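Local coordinates for GRMZM2G135359 pseudokinase (Zea mays, PDB 6CPY), which is a maize receptor-like pseudokinase, a membrane protein whose kinase-fold domain, the part held in this chain, may bind ATP and probably takes part in signalling, at residues A[140-143]-A[144-148]; A[152-155]-A[156-160]; A[223-226]-A[227-231]; A[254-257]-A[258-261]. All coordinates share one frame; numbering follows the deposited sequence. Where two conformers were deposited one is given.

Contact 1: residues A[140-143]-A[144-148]; sequences EKLD and WMARL
The backbone of Leu142 and Asp143 is extended until, just past Asp143, it turns into helix 144-164, where Arg147 N bonds back to Asp143 O at 2.9 Å. Asp143 is the N-cap. Its CG sits between the backbone N and the carbonyl carbon (chi1 66°), which folds the carboxylate over the first turn and brings OD1 to 2.9 Å from Ala146 N. The bond is nearly straight, 160° at the hydrogen, and the amide meets OD1 almost end-on to its C-O bond. Such a carboxylate satisfies an N-H that has no helical carbonyl to meet, and its negative charge probably suits the positive end of the helix dipole. The same OD1 lies 3.2 Å from Ala146 CB, so the methyl packs against the cap.

On another side of the junction, Arg147 turns back along the loop. Its chain is extended from CG to NE, and CG passes 3.8 Å from Leu142 CB. The guanidinium then grips Leu142 O side-on, through NE at 2.8 Å and NH2 at 3.2 Å. The oxygen lies close to the guanidinium plane; NH2 uses a lone pair in the carbonyl plane, while NE stands above that plane. Two donors on one oxygen fix the rotation of the head, whose NH1 goes on to Asp261 and to Ile228 O. Leu142 CB also touches Ala146 CB at 4.2 Å. This is an aspartate N-cap, with a first-turn arginine bonded back to the loop carbonyl, and Leu-Asp-Trp with an arginine three residues further on is the familiar opening of this helix in receptor-like kinases.

Contact 2: residues A[152-155]-A[156-160]; sequences MGIA and YCLEH
Tyr156 is the first residue to reach back a turn, its N bonding to Met152 O at 2.9 Å. CG is anti to the carbonyl carbon (chi1 -74°), which lays the ring beside the Met152 side chain: in the one of its two deposited conformers given, Met152 SD makes an oblique Met-aromatic contact with the ring; the close approach of Met152 CG to Tyr156 CE2, 3.3 Å, holds for that conformer alone and is less certain. The hydroxyl goes elsewhere, to Leu306 O. Cut back to an alanine here, the side chain would probably leave Leu306 O without its hydroxyl partner and open a gap alongside Met152. Cys157 follows, its N on Gly153 O at 3.1 Å. Leu158 N meets Ile154 O almost straight on (171°), and the two side chains lie side by side pointing the same way, with Leu158 CD2 at 4.0 Å from Ile154 CG2. Glu159 N completes the run on Ala155 O at 2.9 Å, and its OE1 reaches the edge of the Tyr156 ring, in plane. These are regular turns in mid-helix 144-164. Met152, Tyr156 and Glu159 face helix 293-304, Ile154 and Leu158 pack on Tyr221 of helix 214-230, and Cys157 and Leu158 touch Val188 of strand 186-188.

Contact 3: residues A[223-226]-A[227-231]; sequences MVLL and EILTG
Thr230 and Leu226 meet one turn apart at the C-terminal end of helix 214-230. From the threonine CB, 3.4 Å from Leu226 O, the two branches part. OG1 lies between the backbone N and the carbonyl carbon (chi1 63°), where it donates to Leu226 O at 2.8 Å from above the carbonyl plane. CG2 leans instead on Leu226 CD1 at 3.8 Å. The backbone Thr230 N reaches Leu226 O too, at 2.9 Å and from the opposite face, so one buried carbonyl is gripped from both sides. OG1 also accepts from Arg232 N, stitching the residues past the helix end to its last turn. A valine in its place would probably leave Leu226 O with only the backbone one of these two bonds and Arg232 N without its hydroxyl mate.

Apolar pairs fill much of the rest. Ile228 runs its CG1 within 3.2 Å of Val224 O and puts CD1 3.9 Å from Val224 CG1, and Leu229 CD1 meets Leu225 CG at 4.1 Å. Glu227, extended throughout, carries its carboxylate to His135 and Ser175. The helix then gives way at Gly231, whose phi is positive. Around it, Val224, Glu227 and Ile228 face helix 130-135, Leu225, Leu226 and Leu229 press on helix 269-282, and helix 144-164 comes in through Trp144 and Ser151.

Contact 4: residues A[254-257]-A[258-261]; sequences MRLE and ELID
Met254 and Glu258 both send CG anti to the backbone N (chi1 -169° and 179°), which crosses their side chains at about a right angle over the N-terminal side of a one-turn helix, 256-259, in the helical C-lobe of the kinase fold. Arg255 is its N-cap. Met254 CG lies 3.6 Å from Glu258 CB, and the methionine chain stays extended as far as SD, which lies 3.8 Å from Leu259 CB; the bend beyond SD turns only the methyl. The thioether thus covers the flank of the turn. Trp245 of helix 240-250 touches both Met254 and Leu259.

The turn is tight. Glu258 N takes Arg255 O at 3.0 Å from well above the carbonyl plane, whereas Ile260 N meets Leu256 O at 2.9 Å nearly end-on, a regular helical bond. Leu256 and Ile260 lie side by side pointing the same way, and Leu256 CD2 also approaches Leu259 CD2, closing the buried side toward Tyr249 and helix 269-282.

On the exposed side the charges pair up. Arg255 NH2 makes a salt bridge to Glu257 OE2 at 2.9 Å, on the syn side though tilted out of the carboxylate plane. Glu258 OE2 goes to Arg248, which probably holds the carboxylate in place for its other oxygen. That oxygen, OE1, accepts from a water at 2.6 Å, and the same water accepts from Arg255 N at 2.8 Å.

Overall arrangement
Contacts 1 and 2 share helix 144-164, their centres about 17 Å apart: contact 1 starts the helix, partly buried, while contact 2 lies deeper, about 10 Å from the centre of the chain. Contact 3, also buried, closes helix 214-230 and joins the others: Ile154 CD1 packs on Val224 and Ile228, and Leu229 O probably bonds to Asp261 N. Contact 4 is the most peripheral, about 28 Å out, yet Arg147 of contact 1 reaches both its Asp261 and Ile228 O of contact 3. Chemistry follows place: inside a helix, backbone bonds and apolar packing dominate; at the helix ends a carboxylate cap, a threonine hydroxyl and a bridging water are added, with surface salt bridges in contact 4.

Contact 1: residues A[140-143]-A[144-148]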
loop_
_atom_site.group_PDB
_atom_site.type_symbol
_atom_site.label_atom_id
_atom_site.label_comp_id
_atom_site.label_asym_id
_atom_site.label_seq_id
_atom_site.Cartn_x
_atom_site.Cartn_y
_atom_site.Cartn_z
ATOM N N GLU A 140 -2.862 19.226 1.494
ATOM C CA GLU A 140 -4.194 19.396 2.073
ATOM C C GLU A 140 -4.375 18.487 3.289
ATOM O O GLU A 140 -4.114 17.278 3.215
ATOM C CB GLU A 140 -5.282 19.095 1.041
ATOM C CG GLU A 140 -6.685 19.476 1.491
ATOM C CD GLU A 140 -7.766 18.988 0.548
ATOM O OE1 GLU A 140 -7.472 18.769 -0.646
ATOM O OE2 GLU A 140 -8.917 18.828 1.004
ATOM N N LYS A 141 -4.815 19.079 4.398
ATOM C CA LYS A 141 -5.022 18.339 5.640
ATOM C C LYS A 141 -6.345 17.585 5.612
ATOM O O LYS A 141 -7.305 17.995 4.951
ATOM C CB LYS A 141 -4.949 19.271 6.860
ATOM C CG LYS A 141 -3.599 19.972 7.037
ATOM C CD LYS A 141 -2.444 18.990 7.240
ATOM C CE LYS A 141 -1.083 19.596 6.901
ATOM N NZ LYS A 141 -0.161 18.573 6.315
ATOM N N LEU A 142 -6.370 16.474 6.339
ATOM C CA LEU A 142 -7.490 15.540 6.327
ATOM C C LEU A 142 -8.316 15.718 7.605
ATOM O O LEU A 142 -7.747 15.727 8.686
ATOM C CB LEU A 142 -6.927 14.122 6.261
ATOM C CG LEU A 142 -6.098 13.797 5.008
ATOM C CD1 LEU A 142 -5.277 12.544 5.242
ATOM C CD2 LEU A 142 -7.002 13.633 3.802
ATOM N N ASP A 143 -9.638 15.857 7.485
ATOM C CA ASP A 143 -10.504 15.990 8.676
ATOM C C ASP A 143 -10.815 14.642 9.345
ATOM O O ASP A 143 -10.336 13.611 8.895
ATOM C CB ASP A 143 -11.779 16.780 8.361
ATOM C CG ASP A 143 -12.718 16.074 7.386
ATOM O OD1 ASP A 143 -12.541 14.878 7.051
ATOM O OD2 ASP A 143 -13.657 16.762 6.944
ATOM N N TRP A 144 -11.590 14.659 10.432
ATOM C CA TRP A 144 -11.878 13.445 11.183
ATOM C C TRP A 144 -12.475 12.331 10.322
ATOM O O TRP A 144 -11.979 11.210 10.334
ATOM C CB TRP A 144 -12.800 13.757 12.369
ATOM C CG TRP A 144 -13.119 12.581 13.187
ATOM C CD1 TRP A 144 -14.306 11.921 13.254
ATOM C CD2 TRP A 144 -12.231 11.909 14.070
ATOM N NE1 TRP A 144 -14.217 10.877 14.142
ATOM C CE2 TRP A 144 -12.945 10.842 14.647
ATOM C CE3 TRP A 144 -10.899 12.108 14.431
ATOM C CZ2 TRP A 144 -12.370 9.986 15.581
ATOM C CZ3 TRP A 144 -10.329 11.251 15.346
ATOM C CH2 TRP A 144 -11.060 10.202 15.906
ATOM N N MET A 145 -13.524 12.638 9.556
ATOM C CA MET A 145 -14.205 11.601 8.785
ATOM C C MET A 145 -13.304 11.064 7.682
ATOM O O MET A 145 -13.300 9.867 7.421
ATOM C CB MET A 145 -15.534 12.107 8.201
ATOM C CG MET A 145 -16.614 12.340 9.250
ATOM S SD MET A 145 -16.866 10.925 10.332
ATOM C CE MET A 145 -17.201 9.649 9.118
ATOM N N ALA A 146 -12.540 11.946 7.048
ATOM C CA ALA A 146 -11.558 11.511 6.060
ATOM C C ALA A 146 -10.548 10.539 6.672
ATOM O O ALA A 146 -10.249 9.496 6.085
ATOM C CB ALA A 146 -10.845 12.705 5.455
ATOM N N ARG A 147 -10.051 10.863 7.865
ATOM C CA ARG A 147 -9.104 9.990 8.542
ATOM C C ARG A 147 -9.697 8.639 8.947
ATOM O O ARG A 147 -9.026 7.630 8.870
ATOM C CB ARG A 147 -8.467 10.702 9.721
ATOM C CG ARG A 147 -7.633 11.876 9.255
ATOM C CD ARG A 147 -6.658 12.365 10.293
ATOM N NE ARG A 147 -6.215 13.711 9.943
ATOM C CZ ARG A 147 -5.141 14.316 10.438
ATOM N NH1 ARG A 147 -4.342 13.710 11.304
ATOM N NH2 ARG A 147 -4.883 15.555 10.062
ATOM N N LEU A 148 -10.952 8.625 9.387
ATOM C CA LEU A 148 -11.611 7.374 9.713
ATOM C C LEU A 148 -11.856 6.514 8.480
ATOM O O LEU A 148 -11.655 5.310 8.526
ATOM C CB LEU A 148 -12.915 7.626 10.482
ATOM C CG LEU A 148 -12.701 7.605 12.007
ATOM C CD1 LEU A 148 -11.512 8.428 12.473
ATOM C CD2 LEU A 148 -13.977 8.054 12.704
#

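Contact 2: residues A[152-155]-A[156-160]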
loop_
_atom_site.group_PDB
_atom_site.type_symbol
_atom_site.label_atom_id
_atom_site.label_comp_id
_atom_site.label_asym_id
_atom_site.label_seq_id
_atom_site.Cartn_x
_atom_site.Cartn_y
_atom_site.Cartn_z
ATOM N N MET A 152 -10.244 2.801 7.997
ATOM C CA MET A 152 -11.091 1.636 7.751
ATOM C C MET A 152 -10.697 0.966 6.444
ATOM O O MET A 152 -10.521 -0.255 6.399
ATOM C CB MET A 152 -12.572 2.018 7.719
ATOM C CG MET A 152 -13.518 0.828 7.879
ATOM S SD MET A 152 -13.366 0.048 9.505
ATOM C CE MET A 152 -12.759 1.485 10.356
ATOM N N GLY A 153 -10.536 1.768 5.390
ATOM C CA GLY A 153 -10.097 1.259 4.085
ATOM C C GLY A 153 -8.838 0.421 4.167
ATOM O O GLY A 153 -8.770 -0.665 3.588
ATOM N N ILE A 154 -7.838 0.924 4.890
ATOM C CA ILE A 154 -6.607 0.182 5.140
ATOM C C ILE A 154 -6.886 -1.150 5.833
ATOM O O ILE A 154 -6.405 -2.203 5.395
ATOM C CB ILE A 154 -5.582 1.010 5.951
ATOM C CG1 ILE A 154 -5.090 2.215 5.141
ATOM C CG2 ILE A 154 -4.386 0.160 6.326
ATOM C CD1 ILE A 154 -4.394 3.267 5.968
ATOM N N ALA A 155 -7.681 -1.115 6.904
ATOM C CA ALA A 155 -7.997 -2.335 7.634
ATOM C C ALA A 155 -8.688 -3.378 6.749
ATOM O O ALA A 155 -8.327 -4.553 6.798
ATOM C CB ALA A 155 -8.850 -2.026 8.855
ATOM N N TYR A 156 -9.656 -2.954 5.939
ATOM C CA TYR A 156 -10.379 -3.882 5.047
ATOM C C TYR A 156 -9.446 -4.511 4.010
ATOM O O TYR A 156 -9.587 -5.690 3.700
ATOM C CB TYR A 156 -11.533 -3.204 4.317
ATOM C CG TYR A 156 -12.765 -2.911 5.156
ATOM C CD1 TYR A 156 -13.316 -3.880 6.002
ATOM C CD2 TYR A 156 -13.425 -1.687 5.047
ATOM C CE1 TYR A 156 -14.456 -3.610 6.754
ATOM C CE2 TYR A 156 -14.577 -1.418 5.780
ATOM C CZ TYR A 156 -15.077 -2.374 6.643
ATOM O OH TYR A 156 -16.211 -2.096 7.383
ATOM N N CYS A 157 -8.508 -3.725 3.487
ATOM C CA CYS A 157 -7.504 -4.253 2.550
ATOM C C CYS A 157 -6.610 -5.286 3.238
ATOM O O CYS A 157 -6.431 -6.416 2.743
ATOM C CB CYS A 157 -6.641 -3.123 1.981
ATOM S SG CYS A 157 -5.441 -3.701 0.756
ATOM N N LEU A 158 -6.063 -4.917 4.390
ATOM C CA LEU A 158 -5.162 -5.819 5.105
ATOM C C LEU A 158 -5.855 -7.126 5.515
ATOM O O LEU A 158 -5.230 -8.199 5.484
ATOM C CB LEU A 158 -4.541 -5.129 6.322
ATOM C CG LEU A 158 -3.275 -4.288 6.088
ATOM C CD1 LEU A 158 -3.364 -3.413 4.855
ATOM C CD2 LEU A 158 -2.972 -3.442 7.310
ATOM N N GLU A 159 -7.122 -7.033 5.909
ATOM C CA GLU A 159 -7.926 -8.213 6.258
ATOM C C GLU A 159 -8.114 -9.100 5.018
ATOM O O GLU A 159 -8.012 -10.331 5.093
ATOM C CB GLU A 159 -9.289 -7.784 6.804
ATOM C CG GLU A 159 -10.226 -8.930 7.193
ATOM C CD GLU A 159 -11.635 -8.461 7.534
ATOM O OE1 GLU A 159 -12.109 -7.457 6.952
ATOM O OE2 GLU A 159 -12.283 -9.109 8.382
ATOM N N HIS A 160 -8.396 -8.470 3.881
ATOM C CA HIS A 160 -8.586 -9.212 2.640
ATOM C C HIS A 160 -7.291 -9.902 2.214
ATOM O O HIS A 160 -7.306 -11.072 1.815
ATOM C CB HIS A 160 -9.105 -8.301 1.528
ATOM C CG HIS A 160 -9.458 -9.042 0.277
ATOM N ND1 HIS A 160 -8.734 -8.918 -0.888
ATOM C CD2 HIS A 160 -10.425 -9.952 0.025
ATOM C CE1 HIS A 160 -9.255 -9.705 -1.813
ATOM N NE2 HIS A 160 -10.283 -10.344 -1.286
#

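Contact 3: residues A[223-226]-A[227-231]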
loop_
_atom_site.group_PDB
_atom_site.type_symbol
_atom_site.label_atom_id
_atom_site.label_comp_id
_atom_site.label_asym_id
_atom_site.label_seq_id
_atom_site.Cartn_x
_atom_site.Cartn_y
_atom_site.Cartn_z
ATOM N N MET A 223 0.689 1.268 14.228
ATOM C CA MET A 223 1.565 2.434 14.114
ATOM C C MET A 223 1.020 3.464 13.120
ATOM O O MET A 223 1.133 4.680 13.344
ATOM C CB MET A 223 2.980 2.000 13.712
ATOM C CG MET A 223 3.690 1.206 14.799
ATOM S SD MET A 223 4.016 2.199 16.265
ATOM C CE MET A 223 5.455 3.132 15.749
ATOM N N VAL A 224 0.457 2.977 12.017
ATOM C CA VAL A 224 -0.114 3.858 11.001
ATOM C C VAL A 224 -1.393 4.514 11.529
ATOM O O VAL A 224 -1.639 5.701 11.283
ATOM C CB VAL A 224 -0.369 3.108 9.667
ATOM C CG1 VAL A 224 -1.203 3.949 8.713
ATOM C CG2 VAL A 224 0.953 2.732 9.006
ATOM N N LEU A 225 -2.219 3.741 12.230
ATOM C CA LEU A 225 -3.407 4.296 12.874
ATOM C C LEU A 225 -3.004 5.392 13.880
ATOM O O LEU A 225 -3.600 6.478 13.907
ATOM C CB LEU A 225 -4.237 3.197 13.539
ATOM C CG LEU A 225 -5.471 3.665 14.321
ATOM C CD1 LEU A 225 -6.389 4.489 13.447
ATOM C CD2 LEU A 225 -6.221 2.477 14.909
ATOM N N LEU A 226 -1.982 5.116 14.689
ATOM C CA LEU A 226 -1.457 6.122 15.627
ATOM C C LEU A 226 -0.981 7.385 14.909
ATOM O O LEU A 226 -1.199 8.502 15.376
ATOM C CB LEU A 226 -0.302 5.538 16.454
ATOM C CG LEU A 226 0.227 6.439 17.584
ATOM C CD1 LEU A 226 -0.897 6.734 18.568
ATOM C CD2 LEU A 226 1.414 5.797 18.281
ATOM N N GLU A 227 -0.333 7.194 13.762
ATOM C CA GLU A 227 0.142 8.302 12.938
ATOM C C GLU A 227 -1.010 9.118 12.371
ATOM O O GLU A 227 -0.968 10.340 12.364
ATOM C CB GLU A 227 1.033 7.757 11.820
ATOM C CG GLU A 227 1.666 8.815 10.935
ATOM C CD GLU A 227 2.379 8.207 9.742
ATOM O OE1 GLU A 227 2.609 6.977 9.746
ATOM O OE2 GLU A 227 2.714 8.964 8.808
ATOM N N ILE A 228 -2.059 8.430 11.937
ATOM C CA ILE A 228 -3.245 9.100 11.409
ATOM C C ILE A 228 -3.913 9.923 12.521
ATOM O O ILE A 228 -4.354 11.049 12.298
ATOM C CB ILE A 228 -4.237 8.068 10.820
ATOM C CG1 ILE A 228 -3.683 7.465 9.519
ATOM C CG2 ILE A 228 -5.591 8.695 10.598
ATOM C CD1 ILE A 228 -4.356 6.184 9.065
ATOM N N LEU A 229 -3.961 9.363 13.725
ATOM C CA LEU A 229 -4.599 10.042 14.853
ATOM C C LEU A 229 -3.815 11.226 15.427
ATOM O O LEU A 229 -4.418 12.208 15.859
ATOM C CB LEU A 229 -4.877 9.039 15.962
ATOM C CG LEU A 229 -5.965 8.010 15.672
ATOM C CD1 LEU A 229 -5.911 6.935 16.748
ATOM C CD2 LEU A 229 -7.353 8.628 15.614
ATOM N N THR A 230 -2.490 11.120 15.454
ATOM C CA THR A 230 -1.639 12.099 16.140
ATOM C C THR A 230 -0.914 13.043 15.188
ATOM O O THR A 230 -0.460 14.117 15.590
ATOM C CB THR A 230 -0.556 11.413 17.002
ATOM O OG1 THR A 230 0.329 10.658 16.164
ATOM C CG2 THR A 230 -1.164 10.505 18.014
ATOM N N GLY A 231 -0.771 12.628 13.935
ATOM C CA GLY A 231 0.084 13.314 12.990
ATOM C C GLY A 231 1.577 13.181 13.252
ATOM O O GLY A 231 2.352 13.927 12.659
#

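Contact 4: residues A[254-257]-A[258-261]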
loop_
_atom_site.group_PDB
_atom_site.type_symbol
_atom_site.label_atom_id
_atom_site.label_comp_id
_atom_site.label_asym_id
_atom_site.label_seq_id
_atom_site.Cartn_x
_atom_site.Cartn_y
_atom_site.Cartn_z
ATOM N N MET A 254 -1.995 11.748 29.887
ATOM C CA MET A 254 -2.197 12.693 28.786
ATOM C C MET A 254 -3.662 12.844 28.383
ATOM O O MET A 254 -4.360 11.869 28.156
ATOM C CB MET A 254 -1.377 12.272 27.560
ATOM C CG MET A 254 -1.335 13.330 26.472
ATOM S SD MET A 254 -0.534 12.769 24.964
ATOM C CE MET A 254 1.090 12.348 25.599
ATOM N N ARG A 255 -4.105 14.094 28.268
ATOM C CA ARG A 255 -5.441 14.403 27.772
ATOM C C ARG A 255 -5.504 14.108 26.266
ATOM O O ARG A 255 -4.501 14.226 25.570
ATOM C CB ARG A 255 -5.762 15.874 28.016
ATOM C CG ARG A 255 -5.732 16.282 29.484
ATOM C CD ARG A 255 -6.019 17.763 29.650
ATOM N NE ARG A 255 -7.285 18.145 29.022
ATOM C CZ ARG A 255 -8.498 17.879 29.509
ATOM N NH1 ARG A 255 -8.656 17.210 30.652
ATOM N NH2 ARG A 255 -9.574 18.282 28.836
ATOM N N LEU A 256 -6.678 13.733 25.766
ATOM C CA LEU A 256 -6.831 13.492 24.328
ATOM C C LEU A 256 -6.526 14.732 23.479
ATOM O O LEU A 256 -6.067 14.593 22.344
ATOM C CB LEU A 256 -8.225 12.953 23.989
ATOM C CG LEU A 256 -8.489 11.454 24.146
ATOM C CD1 LEU A 256 -9.975 11.192 23.938
ATOM C CD2 LEU A 256 -7.666 10.636 23.168
ATOM N N GLU A 257 -6.760 15.936 24.014
ATOM C CA GLU A 257 -6.423 17.171 23.277
ATOM C C GLU A 257 -4.920 17.329 23.023
ATOM O O GLU A 257 -4.516 18.034 22.097
ATOM C CB GLU A 257 -6.919 18.428 24.002
ATOM C CG GLU A 257 -8.426 18.536 24.138
ATOM C CD GLU A 257 -8.940 18.046 25.481
ATOM O OE1 GLU A 257 -8.380 17.066 26.029
ATOM O OE2 GLU A 257 -9.921 18.644 25.984
ATOM N N GLU A 258 -4.091 16.712 23.860
ATOM C CA GLU A 258 -2.652 16.734 23.648
ATOM C C GLU A 258 -2.227 15.651 22.648
ATOM O O GLU A 258 -1.265 15.825 21.917
ATOM C CB GLU A 258 -1.900 16.572 24.983
ATOM C CG GLU A 258 -0.385 16.560 24.816
ATOM C CD GLU A 258 0.398 16.694 26.114
ATOM O OE1 GLU A 258 -0.198 16.649 27.216
ATOM O OE2 GLU A 258 1.642 16.839 26.016
ATOM N N LEU A 259 -2.940 14.538 22.626
ATOM C CA LEU A 259 -2.587 13.410 21.770
ATOM C C LEU A 259 -3.007 13.619 20.312
ATOM O O LEU A 259 -2.229 13.393 19.379
ATOM C CB LEU A 259 -3.233 12.133 22.298
ATOM C CG LEU A 259 -2.936 10.863 21.490
ATOM C CD1 LEU A 259 -1.525 10.383 21.750
ATOM C CD2 LEU A 259 -3.924 9.762 21.805
ATOM N N ILE A 260 -4.246 14.037 20.127
ATOM C CA ILE A 260 -4.865 14.034 18.793
ATOM C C ILE A 260 -4.353 15.214 17.952
ATOM O O ILE A 260 -4.210 16.325 18.450
ATOM C CB ILE A 260 -6.403 14.041 18.912
ATOM C CG1 ILE A 260 -6.901 12.787 19.661
ATOM C CG2 ILE A 260 -7.060 14.125 17.535
ATOM C CD1 ILE A 260 -6.563 11.455 19.003
ATOM N N ASP A 261 -4.065 14.948 16.678
ATOM C CA ASP A 261 -3.560 15.948 15.748
ATOM C C ASP A 261 -4.435 17.207 15.739
ATOM O O ASP A 261 -5.607 17.130 15.412
ATOM C CB ASP A 261 -3.515 15.335 14.334
ATOM C CG ASP A 261 -2.752 16.189 13.330
ATOM O OD1 ASP A 261 -2.478 17.380 13.604
ATOM O OD2 ASP A 261 -2.448 15.639 12.246
HETATM O O HOH W 1 -2.367 16.281 28.665
#